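Local coordinates for EscD/YscD/HrpQ family type III secretion system inner membrane ring protein (Pseudomonas aeruginosa, PDB 6UID) that probably forms part of the inner-membrane ring of the type III secretion basal body, its cytoplasmic domain facing the sorting platform, at residues V26-D31 against A35-L40. Residues are numbered along the deposited sequence; the frame is centred on the assembly and turned at random.
Sequences VALGSD and ADLVLL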
ATOM      1  N   VAL A  26       2.629  -8.517   8.072  1.00 12.60           N
ATOM      2  CA  VAL A  26       2.595  -8.729   6.626  1.00 12.91           C
ATOM      3  C   VAL A  26       3.681  -7.877   5.985  1.00 13.37           C
ATOM      4  O   VAL A  26       3.587  -6.645   5.986  1.00 14.37           O
ATOM      5  CB  VAL A  26       1.224  -8.385   6.027  1.00 14.00           C
ATOM      6  CG1 VAL A  26       1.235  -8.630   4.506  1.00 16.29           C
ATOM      7  CG2 VAL A  26       0.119  -9.200   6.691  1.00 16.33           C
ATOM      8  N   ALA A  27       4.688  -8.524   5.410  1.00 13.01           N
ATOM      9  CA  ALA A  27       5.751  -7.841   4.689  1.00 13.47           C
ATOM     10  C   ALA A  27       5.492  -7.994   3.199  1.00 13.44           C
ATOM     11  O   ALA A  27       5.187  -9.089   2.720  1.00 13.90           O
ATOM     12  CB  ALA A  27       7.115  -8.427   5.057  1.00 15.53           C
ATOM     13  N   LEU A  28       5.600  -6.899   2.475  1.00 12.56           N
ATOM     14  CA  LEU A  28       5.423  -6.874   1.031  1.00 12.49           C
ATOM     15  C   LEU A  28       6.751  -6.471   0.408  1.00 13.32           C
ATOM     16  O   LEU A  28       7.388  -5.518   0.874  1.00 14.41           O
ATOM     17  CB  LEU A  28       4.363  -5.852   0.645  1.00 14.65           C
ATOM     18  CG  LEU A  28       2.962  -6.021   1.226  1.00 14.93           C
ATOM     19  CD1 LEU A  28       2.851  -5.395   2.602  1.00 17.13           C
ATOM     20  CD2 LEU A  28       1.937  -5.411   0.291  1.00 20.96           C
ATOM     21  N   GLY A  29       7.169  -7.173  -0.637  1.00 12.60           N
ATOM     22  CA  GLY A  29       8.456  -6.858  -1.233  1.00 12.85           C
ATOM     23  C   GLY A  29       8.809  -7.812  -2.350  1.00 13.88           C
ATOM     24  O   GLY A  29       8.062  -8.742  -2.667  1.00 14.50           O
ATOM     25  N   SER A  30      10.002  -7.617  -2.903  1.00 14.79           N
ATOM     26  CA  SER A  30      10.433  -8.405  -4.049  1.00 15.03           C
ATOM     27  C   SER A  30      11.243  -9.639  -3.690  1.00 16.31           C
ATOM     28  O   SER A  30      11.516 -10.442  -4.588  1.00 18.37           O
ATOM     29  CB  SER A  30      11.270  -7.533  -4.988  1.00 18.62           C
ATOM     30  OG  SER A  30      12.390  -7.022  -4.302  1.00 21.91           O
ATOM     31  N   ASP A  31      11.649  -9.801  -2.428  1.00 14.81           N
ATOM     32  CA  ASP A  31      12.466 -10.939  -2.013  1.00 16.48           C
ATOM     33  C   ASP A  31      11.574 -12.006  -1.396  1.00 16.50           C
ATOM     34  O   ASP A  31      11.051 -11.799  -0.283  1.00 15.77           O
ATOM     35  CB  ASP A  31      13.503 -10.471  -0.993  1.00 17.62           C
ATOM     36  CG  ASP A  31      14.420 -11.592  -0.524  1.00 21.47           C
ATOM     37  OD1 ASP A  31      14.221 -12.761  -0.933  1.00 21.66           O
ATOM     38  OD2 ASP A  31      15.353 -11.286   0.262  1.00 25.44           O
ATOM     39  N   ALA A  35       9.394 -11.710   2.147  1.00 15.45           N
ATOM     40  CA  ALA A  35       8.099 -11.113   1.855  1.00 16.22           C
ATOM     41  C   ALA A  35       6.978 -12.137   1.914  1.00 16.64           C
ATOM     42  O   ALA A  35       7.064 -13.214   1.301  1.00 19.62           O
ATOM     43  CB  ALA A  35       8.117 -10.456   0.475  1.00 18.94           C
ATOM     44  N   ASP A  36       5.929 -11.789   2.653  1.00 15.23           N
ATOM     45  CA  ASP A  36       4.700 -12.573   2.688  1.00 15.54           C
ATOM     46  C   ASP A  36       3.895 -12.410   1.410  1.00 16.69           C
ATOM     47  O   ASP A  36       3.259 -13.366   0.940  1.00 21.02           O
ATOM     48  CB  ASP A  36       3.884 -12.139   3.898  1.00 16.37           C
ATOM     49  CG  ASP A  36       4.666 -12.306   5.187  1.00 19.67           C
ATOM     50  OD1 ASP A  36       5.034 -13.451   5.487  1.00 17.90           O
ATOM     51  OD2 ASP A  36       5.012 -11.319   5.862  1.00 17.28           O
ATOM     52  N   LEU A  37       3.886 -11.200   0.846  1.00 15.64           N
ATOM     53  CA  LEU A  37       3.246 -10.890  -0.423  1.00 15.04           C
ATOM     54  C   LEU A  37       4.370 -10.444  -1.355  1.00 16.51           C
ATOM     55  O   LEU A  37       5.011  -9.420  -1.109  1.00 15.53           O
ATOM     56  CB  LEU A  37       2.212  -9.782  -0.238  1.00 16.14           C
ATOM     57  CG  LEU A  37       1.110 -10.056   0.790  1.00 16.76           C
ATOM     58  CD1 LEU A  37       0.144  -8.861   0.946  1.00 18.87           C
ATOM     59  CD2 LEU A  37       0.356 -11.317   0.420  1.00 20.19           C
ATOM     60  N   VAL A  38       4.634 -11.228  -2.402  1.00 15.50           N
ATOM     61  CA  VAL A  38       5.722 -10.939  -3.338  1.00 13.80           C
ATOM     62  C   VAL A  38       5.233  -9.985  -4.424  1.00 15.03           C
ATOM     63  O   VAL A  38       4.264 -10.273  -5.136  1.00 16.05           O
ATOM     64  CB  VAL A  38       6.293 -12.237  -3.940  1.00 14.42           C
ATOM     65  CG1 VAL A  38       7.353 -11.915  -4.958  1.00 16.49           C
ATOM     66  CG2 VAL A  38       6.866 -13.102  -2.840  1.00 18.18           C
ATOM     67  N   LEU A  39       5.915  -8.851  -4.548  1.00 15.70           N
ATOM     68  CA  LEU A  39       5.559  -7.788  -5.468  1.00 15.65           C
ATOM     69  C   LEU A  39       6.616  -7.723  -6.546  1.00 18.23           C
ATOM     70  O   LEU A  39       7.812  -7.679  -6.233  1.00 20.45           O
ATOM     71  CB  LEU A  39       5.557  -6.435  -4.754  1.00 16.64           C
ATOM     72  CG  LEU A  39       4.563  -6.263  -3.622  1.00 19.41           C
ATOM     73  CD1 LEU A  39       4.793  -4.902  -2.949  1.00 21.34           C
ATOM     74  CD2 LEU A  39       3.149  -6.382  -4.136  1.00 21.47           C
ATOM     75  N   LEU A  40       6.175  -7.718  -7.804  1.00 16.17           N
ATOM     76  CA  LEU A  40       7.048  -7.723  -8.973  1.00 16.45           C
ATOM     77  C   LEU A  40       6.803  -6.422  -9.725  1.00 16.18           C
ATOM     78  O   LEU A  40       5.774  -6.264 -10.391  1.00 18.05           O
ATOM     79  CB  LEU A  40       6.762  -8.941  -9.843  1.00 18.89           C
ATOM     80  CG  LEU A  40       6.950 -10.290  -9.140  1.00 21.30           C
ATOM     81  CD1 LEU A  40       6.695 -11.419 -10.110  1.00 27.21           C
ATOM     82  CD2 LEU A  40       8.320 -10.382  -8.508  1.00 29.55           C
TER
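L37 CD1 lies 3.9 Å from L28 CD2 and 3.7 Å from V26 CG1; F9 of strand 5-9 covers L28, L37 and L39, and I7 reaches L37. L28 and L37 run side by side; in V26, CG1 stands anti to the backbone N (chi1 -180°), which brings that methyl to L37. L39 continues the apolar face, its CD1 3.7 Å from L28 CB. Branched aliphatic residues fill this surface without needing polar partners.

Between the strands the pairing is parallel: A27 O accepts from L37 N and, weakly, from D36 N, G29 N gives to L37 O at 3.2 Å, and G29 O receives L39 N from above its carbonyl plane. G29 has no side chain, and A35's single methyl can lie against backbone carbonyls, CB 3.6 Å from G29 O and 3.3 Å from D31 O. Just before strand 37-38, D36 points toward segment 26-31; with CG beside its own backbone N (chi1 -58°), OD2 accepts A27 N through its anti lone pair, 2.8 Å and nearly straight (169°). A35 N gives D31 O a weak bond, while the D31 carboxylate holds L33 N and Q34 NE2.

An aspartate thus stands in for a backbone acceptor, carrying the edge pairing to the residue before strand 37-38, consistent with an FHA-like fold.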